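Local coordinates for putative GH105 family protein (Salmonella enterica subsp. enterica serovar Paratyphi A, PDB 3QWT) that is of unknown function but, as a likely glycoside hydrolase family 105 member with an alpha/alpha toroid, probably removes unsaturated uronic acid residues from the ends of oligosaccharides, at residues A[193-196]-A[197-201]; A[250-254]-A[255-259]. All coordinates share one frame; numbering follows the deposited sequence.

Interaction 1: A[193-196]-A[197-201]; sequences EATY and QFLLH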
ATOM      1  N   GLU A 193       5.632 -18.049  16.309  1.00 28.29           N
ATOM      2  CA  GLU A 193       5.941 -18.992  17.368  1.00 28.23           C
ATOM      3  C   GLU A 193       6.599 -20.225  16.770  1.00 28.98           C
ATOM      4  O   GLU A 193       7.591 -20.739  17.292  1.00 24.87           O
ATOM      5  CB  GLU A 193       4.659 -19.384  18.110  1.00 26.59           C
ATOM      6  CG  GLU A 193       4.863 -20.486  19.136  1.00 32.64           C
ATOM      7  CD  GLU A 193       5.787 -20.079  20.294  1.00 32.77           C
ATOM      8  OE1 GLU A 193       6.297 -20.977  20.997  1.00 29.96           O
ATOM      9  OE2 GLU A 193       5.987 -18.867  20.517  1.00 35.06           O
ATOM     10  N   ALA A 194       6.034 -20.695  15.667  1.00 23.05           N
ATOM     11  CA  ALA A 194       6.525 -21.905  15.012  1.00 32.15           C
ATOM     12  C   ALA A 194       7.992 -21.768  14.536  1.00 24.29           C
ATOM     13  O   ALA A 194       8.814 -22.654  14.737  1.00 26.73           O
ATOM     14  CB  ALA A 194       5.596 -22.288  13.858  1.00 28.29           C
ATOM     15  N   THR A 195       8.302 -20.639  13.921  1.00 29.38           N
ATOM     16  CA  THR A 195       9.655 -20.332  13.468  1.00 30.29           C
ATOM     17  C   THR A 195      10.616 -20.257  14.625  1.00 30.63           C
ATOM     18  O   THR A 195      11.727 -20.802  14.559  1.00 29.22           O
ATOM     19  CB  THR A 195       9.672 -18.992  12.752  1.00 29.70           C
ATOM     20  OG1 THR A 195       8.730 -19.061  11.684  1.00 30.21           O
ATOM     21  CG2 THR A 195      11.082 -18.676  12.192  1.00 15.43           C
ATOM     22  N   TYR A 196      10.198 -19.575  15.690  1.00 25.74           N
ATOM     23  CA  TYR A 196      11.033 -19.522  16.874  1.00 27.99           C
ATOM     24  C   TYR A 196      11.310 -20.931  17.399  1.00 30.71           C
ATOM     25  O   TYR A 196      12.451 -21.269  17.719  1.00 22.90           O
ATOM     26  CB  TYR A 196      10.434 -18.638  17.953  1.00 22.11           C
ATOM     27  CG  TYR A 196      11.225 -18.642  19.229  1.00 26.46           C
ATOM     28  CD1 TYR A 196      12.385 -17.875  19.352  1.00 25.72           C
ATOM     29  CD2 TYR A 196      10.836 -19.435  20.311  1.00 27.10           C
ATOM     30  CE1 TYR A 196      13.124 -17.871  20.515  1.00 26.95           C
ATOM     31  CE2 TYR A 196      11.572 -19.440  21.500  1.00 30.10           C
ATOM     32  CZ  TYR A 196      12.722 -18.652  21.586  1.00 33.27           C
ATOM     33  OH  TYR A 196      13.466 -18.647  22.737  1.00 32.28           O
ATOM     34  N   GLN A 197      10.279 -21.765  17.463  1.00 26.39           N
ATOM     35  CA  GLN A 197      10.506 -23.115  17.948  1.00 25.04           C
ATOM     36  C   GLN A 197      11.559 -23.839  17.077  1.00 32.22           C
ATOM     37  O   GLN A 197      12.424 -24.543  17.600  1.00 34.33           O
ATOM     38  CB  GLN A 197       9.199 -23.897  18.047  1.00 23.69           C
ATOM     39  CG  GLN A 197       8.297 -23.438  19.201  1.00 29.18           C
ATOM     40  CD  GLN A 197       9.001 -23.534  20.554  1.00 41.71           C
ATOM     41  OE1 GLN A 197       9.817 -24.440  20.783  1.00 36.60           O
ATOM     42  NE2 GLN A 197       8.702 -22.592  21.450  1.00 36.65           N
ATOM     43  N   PHE A 198      11.504 -23.635  15.761  1.00 22.26           N
ATOM     44  CA  PHE A 198      12.463 -24.267  14.868  1.00 29.19           C
ATOM     45  C   PHE A 198      13.882 -23.861  15.266  1.00 31.85           C
ATOM     46  O   PHE A 198      14.719 -24.729  15.522  1.00 32.35           O
ATOM     47  CB  PHE A 198      12.204 -23.845  13.434  1.00 32.93           C
ATOM     48  CG  PHE A 198      12.158 -24.977  12.476  1.00 51.85           C
ATOM     49  CD1 PHE A 198      10.938 -25.500  12.062  1.00 60.31           C
ATOM     50  CD2 PHE A 198      13.330 -25.519  11.971  1.00 60.00           C
ATOM     51  CE1 PHE A 198      10.886 -26.544  11.164  1.00 65.67           C
ATOM     52  CE2 PHE A 198      13.289 -26.565  11.077  1.00 65.23           C
ATOM     53  CZ  PHE A 198      12.063 -27.083  10.672  1.00 68.87           C
ATOM     54  N   LEU A 199      14.123 -22.543  15.334  1.00 20.18           N
ATOM     55  CA  LEU A 199      15.444 -22.020  15.660  1.00 29.23           C
ATOM     56  C   LEU A 199      15.959 -22.557  16.997  1.00 35.03           C
ATOM     57  O   LEU A 199      17.120 -22.928  17.115  1.00 32.41           O
ATOM     58  CB  LEU A 199      15.435 -20.486  15.647  1.00 21.34           C
ATOM     59  CG  LEU A 199      15.073 -19.848  14.299  1.00 17.81           C
ATOM     60  CD1 LEU A 199      14.880 -18.360  14.483  1.00 19.62           C
ATOM     61  CD2 LEU A 199      16.132 -20.114  13.215  1.00 18.47           C
ATOM     62  N   LEU A 200      15.087 -22.620  18.000  1.00 35.29           N
ATOM     63  CA  LEU A 200      15.514 -23.083  19.317  1.00 31.12           C
ATOM     64  C   LEU A 200      15.814 -24.569  19.265  1.00 26.68           C
ATOM     65  O   LEU A 200      16.779 -25.030  19.890  1.00 29.66           O
ATOM     66  CB  LEU A 200      14.463 -22.802  20.401  1.00 29.62           C
ATOM     67  CG  LEU A 200      15.015 -22.977  21.819  1.00 30.75           C
ATOM     68  CD1 LEU A 200      16.160 -21.998  22.054  1.00 29.13           C
ATOM     69  CD2 LEU A 200      13.939 -22.782  22.878  1.00 29.29           C
ATOM     70  N   HIS A 201      14.980 -25.322  18.542  1.00 21.03           N
ATOM     71  CA  HIS A 201      15.207 -26.752  18.410  1.00 29.20           C
ATOM     72  C   HIS A 201      16.567 -26.994  17.734  1.00 36.73           C
ATOM     73  O   HIS A 201      17.367 -27.782  18.235  1.00 32.94           O
ATOM     74  CB  HIS A 201      14.076 -27.459  17.670  1.00 25.65           C
ATOM     75  CG  HIS A 201      12.904 -27.795  18.545  1.00 33.45           C
ATOM     76  ND1 HIS A 201      12.022 -26.841  19.005  1.00 34.71           N
ATOM     77  CD2 HIS A 201      12.498 -28.972  19.077  1.00 39.67           C
ATOM     78  CE1 HIS A 201      11.112 -27.421  19.770  1.00 40.57           C
ATOM     79  NE2 HIS A 201      11.382 -28.711  19.840  1.00 36.10           N
TER

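Interaction 2: A[250-254]-A[255-259]; sequences LPENN and AVRRY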
ATOM      1  N   LEU A 250       8.885 -18.077   1.707  1.00 34.24           N
ATOM      2  CA  LEU A 250       9.767 -16.904   1.814  1.00 30.89           C
ATOM      3  C   LEU A 250      10.639 -16.704   0.571  1.00 29.22           C
ATOM      4  O   LEU A 250      10.982 -17.675  -0.097  1.00 33.98           O
ATOM      5  CB  LEU A 250      10.658 -17.030   3.047  1.00 25.58           C
ATOM      6  CG  LEU A 250       9.891 -17.144   4.358  1.00 31.39           C
ATOM      7  CD1 LEU A 250      10.840 -17.296   5.536  1.00 33.70           C
ATOM      8  CD2 LEU A 250       9.023 -15.918   4.523  1.00 29.58           C
ATOM      9  N   PRO A 251      11.008 -15.444   0.256  1.00 31.65           N
ATOM     10  CA  PRO A 251      11.874 -15.222  -0.912  1.00 27.11           C
ATOM     11  C   PRO A 251      13.189 -15.982  -0.763  1.00 33.46           C
ATOM     12  O   PRO A 251      13.615 -16.295   0.360  1.00 33.11           O
ATOM     13  CB  PRO A 251      12.143 -13.712  -0.872  1.00 31.75           C
ATOM     14  CG  PRO A 251      10.995 -13.134  -0.098  1.00 29.22           C
ATOM     15  CD  PRO A 251      10.648 -14.182   0.928  1.00 29.31           C
ATOM     16  N   GLU A 252      13.845 -16.257  -1.879  1.00 32.02           N
ATOM     17  CA  GLU A 252      15.048 -17.087  -1.844  1.00 41.08           C
ATOM     18  C   GLU A 252      16.195 -16.571  -0.942  1.00 35.00           C
ATOM     19  O   GLU A 252      16.868 -17.364  -0.298  1.00 36.60           O
ATOM     20  CB  GLU A 252      15.559 -17.375  -3.260  1.00 50.53           C
ATOM     21  CG  GLU A 252      16.724 -18.357  -3.279  1.00 64.66           C
ATOM     22  CD  GLU A 252      17.156 -18.760  -4.677  1.00 72.82           C
ATOM     23  OE1 GLU A 252      16.654 -18.168  -5.661  1.00 75.01           O
ATOM     24  OE2 GLU A 252      18.008 -19.672  -4.784  1.00 72.65           O
ATOM     25  N   ASN A 253      16.420 -15.260  -0.888  1.00 27.22           N
ATOM     26  CA  ASN A 253      17.535 -14.730  -0.098  1.00 36.97           C
ATOM     27  C   ASN A 253      17.160 -14.411   1.358  1.00 36.43           C
ATOM     28  O   ASN A 253      17.962 -13.841   2.108  1.00 36.13           O
ATOM     29  CB  ASN A 253      18.154 -13.483  -0.767  1.00 44.00           C
ATOM     30  CG  ASN A 253      17.422 -12.201  -0.392  1.00 56.64           C
ATOM     31  OD1 ASN A 253      16.185 -12.149  -0.419  1.00 56.07           O
ATOM     32  ND2 ASN A 253      18.182 -11.162  -0.016  1.00 57.26           N
ATOM     33  N   ASN A 254      15.941 -14.765   1.761  1.00 31.57           N
ATOM     34  CA  ASN A 254      15.508 -14.506   3.140  1.00 34.77           C
ATOM     35  C   ASN A 254      16.393 -15.269   4.142  1.00 30.42           C
ATOM     36  O   ASN A 254      16.695 -16.446   3.948  1.00 29.69           O
ATOM     37  CB  ASN A 254      14.019 -14.836   3.309  1.00 31.60           C
ATOM     38  CG  ASN A 254      13.561 -14.758   4.741  1.00 33.42           C
ATOM     39  OD1 ASN A 254      13.810 -15.661   5.535  1.00 34.73           O
ATOM     40  ND2 ASN A 254      12.855 -13.693   5.075  1.00 40.88           N
ATOM     41  N   ALA A 255      16.838 -14.591   5.194  1.00 24.15           N
ATOM     42  CA  ALA A 255      17.846 -15.174   6.072  1.00 24.07           C
ATOM     43  C   ALA A 255      17.320 -16.455   6.723  1.00 29.85           C
ATOM     44  O   ALA A 255      18.025 -17.453   6.828  1.00 27.44           O
ATOM     45  CB  ALA A 255      18.291 -14.175   7.103  1.00 18.00           C
ATOM     46  N   VAL A 256      16.065 -16.420   7.148  1.00 20.09           N
ATOM     47  CA  VAL A 256      15.443 -17.600   7.687  1.00 23.31           C
ATOM     48  C   VAL A 256      15.283 -18.729   6.685  1.00 20.84           C
ATOM     49  O   VAL A 256      15.553 -19.864   7.014  1.00 24.58           O
ATOM     50  CB  VAL A 256      14.087 -17.279   8.314  1.00 26.39           C
ATOM     51  CG1 VAL A 256      13.325 -18.577   8.579  1.00 18.86           C
ATOM     52  CG2 VAL A 256      14.316 -16.546   9.590  1.00 23.50           C
ATOM     53  N   ARG A 257      14.817 -18.437   5.475  1.00 28.41           N
ATOM     54  CA  ARG A 257      14.755 -19.483   4.462  1.00 29.76           C
ATOM     55  C   ARG A 257      16.144 -20.071   4.276  1.00 28.88           C
ATOM     56  O   ARG A 257      16.318 -21.283   4.364  1.00 29.11           O
ATOM     57  CB  ARG A 257      14.245 -18.950   3.126  1.00 30.62           C
ATOM     58  CG  ARG A 257      14.025 -20.022   2.051  1.00 34.97           C
ATOM     59  CD  ARG A 257      13.746 -19.354   0.725  1.00 42.36           C
ATOM     60  NE  ARG A 257      13.419 -20.260  -0.374  1.00 45.33           N
ATOM     61  CZ  ARG A 257      14.297 -21.029  -1.010  1.00 45.66           C
ATOM     62  NH1 ARG A 257      15.571 -21.043  -0.638  1.00 51.66           N
ATOM     63  NH2 ARG A 257      13.892 -21.793  -2.017  1.00 42.06           N
ATOM     64  N   ARG A 258      17.132 -19.208   4.046  1.00 23.16           N
ATOM     65  CA  ARG A 258      18.498 -19.685   3.796  1.00 34.26           C
ATOM     66  C   ARG A 258      18.994 -20.482   4.978  1.00 33.54           C
ATOM     67  O   ARG A 258      19.704 -21.463   4.804  1.00 31.86           O
ATOM     68  CB  ARG A 258      19.476 -18.532   3.530  1.00 31.14           C
ATOM     69  CG  ARG A 258      19.442 -17.970   2.114  1.00 35.72           C
ATOM     70  CD  ARG A 258      20.466 -16.835   1.945  1.00 35.30           C
ATOM     71  NE  ARG A 258      21.844 -17.304   2.130  1.00 36.01           N
ATOM     72  CZ  ARG A 258      22.867 -16.518   2.456  1.00 41.52           C
ATOM     73  NH1 ARG A 258      22.674 -15.219   2.659  1.00 40.47           N
ATOM     74  NH2 ARG A 258      24.083 -17.029   2.591  1.00 44.57           N
ATOM     75  N   TYR A 259      18.631 -20.059   6.188  1.00 31.12           N
ATOM     76  CA  TYR A 259      19.153 -20.755   7.357  1.00 33.03           C
ATOM     77  C   TYR A 259      18.559 -22.162   7.442  1.00 35.79           C
ATOM     78  O   TYR A 259      19.249 -23.116   7.807  1.00 37.58           O
ATOM     79  CB  TYR A 259      18.929 -19.971   8.652  1.00 26.77           C
ATOM     80  CG  TYR A 259      19.497 -20.678   9.868  1.00 27.25           C
ATOM     81  CD1 TYR A 259      20.867 -20.741  10.083  1.00 27.21           C
ATOM     82  CD2 TYR A 259      18.664 -21.303  10.782  1.00 26.45           C
ATOM     83  CE1 TYR A 259      21.385 -21.378  11.181  1.00 26.43           C
ATOM     84  CE2 TYR A 259      19.170 -21.945  11.888  1.00 32.73           C
ATOM     85  CZ  TYR A 259      20.539 -21.987  12.082  1.00 32.10           C
ATOM     86  OH  TYR A 259      21.054 -22.632  13.181  1.00 34.58           O
TER

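Interaction 1: A[193-196]-A[197-201]
Glu193 and Gln197 stand one turn apart on helix 188-205, one of the helices of the alpha/alpha toroid, and join by both backbone and side chain. The backbone bonds are those of a regular alpha-helix: Gln197 N donates to Glu193 O at 2.9 Å, and Phe198, Leu199 and Leu200 repeat the i to i+4 pattern onto Ala194, Thr195 and Tyr196.

The polar side chains add a second link. Both chains bend at chi2 and run side by side, pointing the same way, which brings Gln197 NE2 to 2.9 Å from Glu193 OE1. The donor comes to the syn side of the carboxylate but 35° out of its plane, which is turned 38° from the amide. Neither group depends on the other alone: OE1 also forms a salt bridge with Arg147, OE2 reaches Arg258 of the second subunit, and the amide is held at both ends by Gly151 O and Met153 N. This buried network fixes the rotation of the amide.

Apolar contacts are looser. With CG anti to the backbone N in both residues (chi1 176° in Tyr196), Tyr196 and Leu200 lie alongside each other, and ring atom CE2 comes to 4.3 Å from Leu200 CD2. The Phe198 ring leads away, toward Phe244 on helix 231-248.

One carbonyl serves two donors: Gln197 O accepts His201 N and also, from above its carbonyl plane, His201 ND1 at 2.7 Å.

Interaction 2: A[250-254]-A[255-259]
Chi1 of 173° sets the Asn254 CG anti to its own N, and from there OD1 reaches forward over the first turn of the helix to accept from Arg257 N at 3.0 Å. The donor lies in the carbonyl plane, on a lone pair of OD1. In Arg257 a chi1 of -174° likewise places CG opposite the N, and the chain then runs extended to NE, back along the preceding loop: CD approaches Pro251 O at 3.1 Å, and Leu250 O sits at the guanidinium edge.

The arrangement is an N-cap. Asn254 closes a type I beta turn from Pro251 and starts helix 255-272, its own carbonyl O taking Arg258 N at 2.8 Å in a nearly straight bond of 176°. Ala255 N is met by Glu192 of the second subunit.

Leu250 CD1 packs obliquely on Val256 CG1 at 4.1 Å. Glu252 CG lies 3.9 Å above one face of the Arg257 guanidinium, offset toward its rim, while the two opposite charges stay apart, with OE2 and NH1 separated by 5.0 Å. Arg258 lays CG 3.6 Å from Glu252 O before bending at chi3, beyond which its guanidinium reaches the second subunit, where Glu193 is its partner.

How the interactions relate
Interaction 1 is wholly buried within the body of helix 188-205, whereas interaction 2 forms the partly exposed start of helix 255-272, further from the centre of the chain. Their centres lie about 15 Å apart, and the two helices meet directly: Leu199 CD2 packs on Tyr259 CD2 at 3.7 Å. The chemistry follows position. Mid-helix, every backbone N-H of 197-201 finds a carbonyl one turn back, and side chains add to that; at the helix start, an asparagine side chain supplies an acceptor. Both contacts border the second subunit, and there they join: Arg258 from interaction 2 of one copy pairs with Glu193 from interaction 1 of the other and makes a cation-pi contact with its Tyr196.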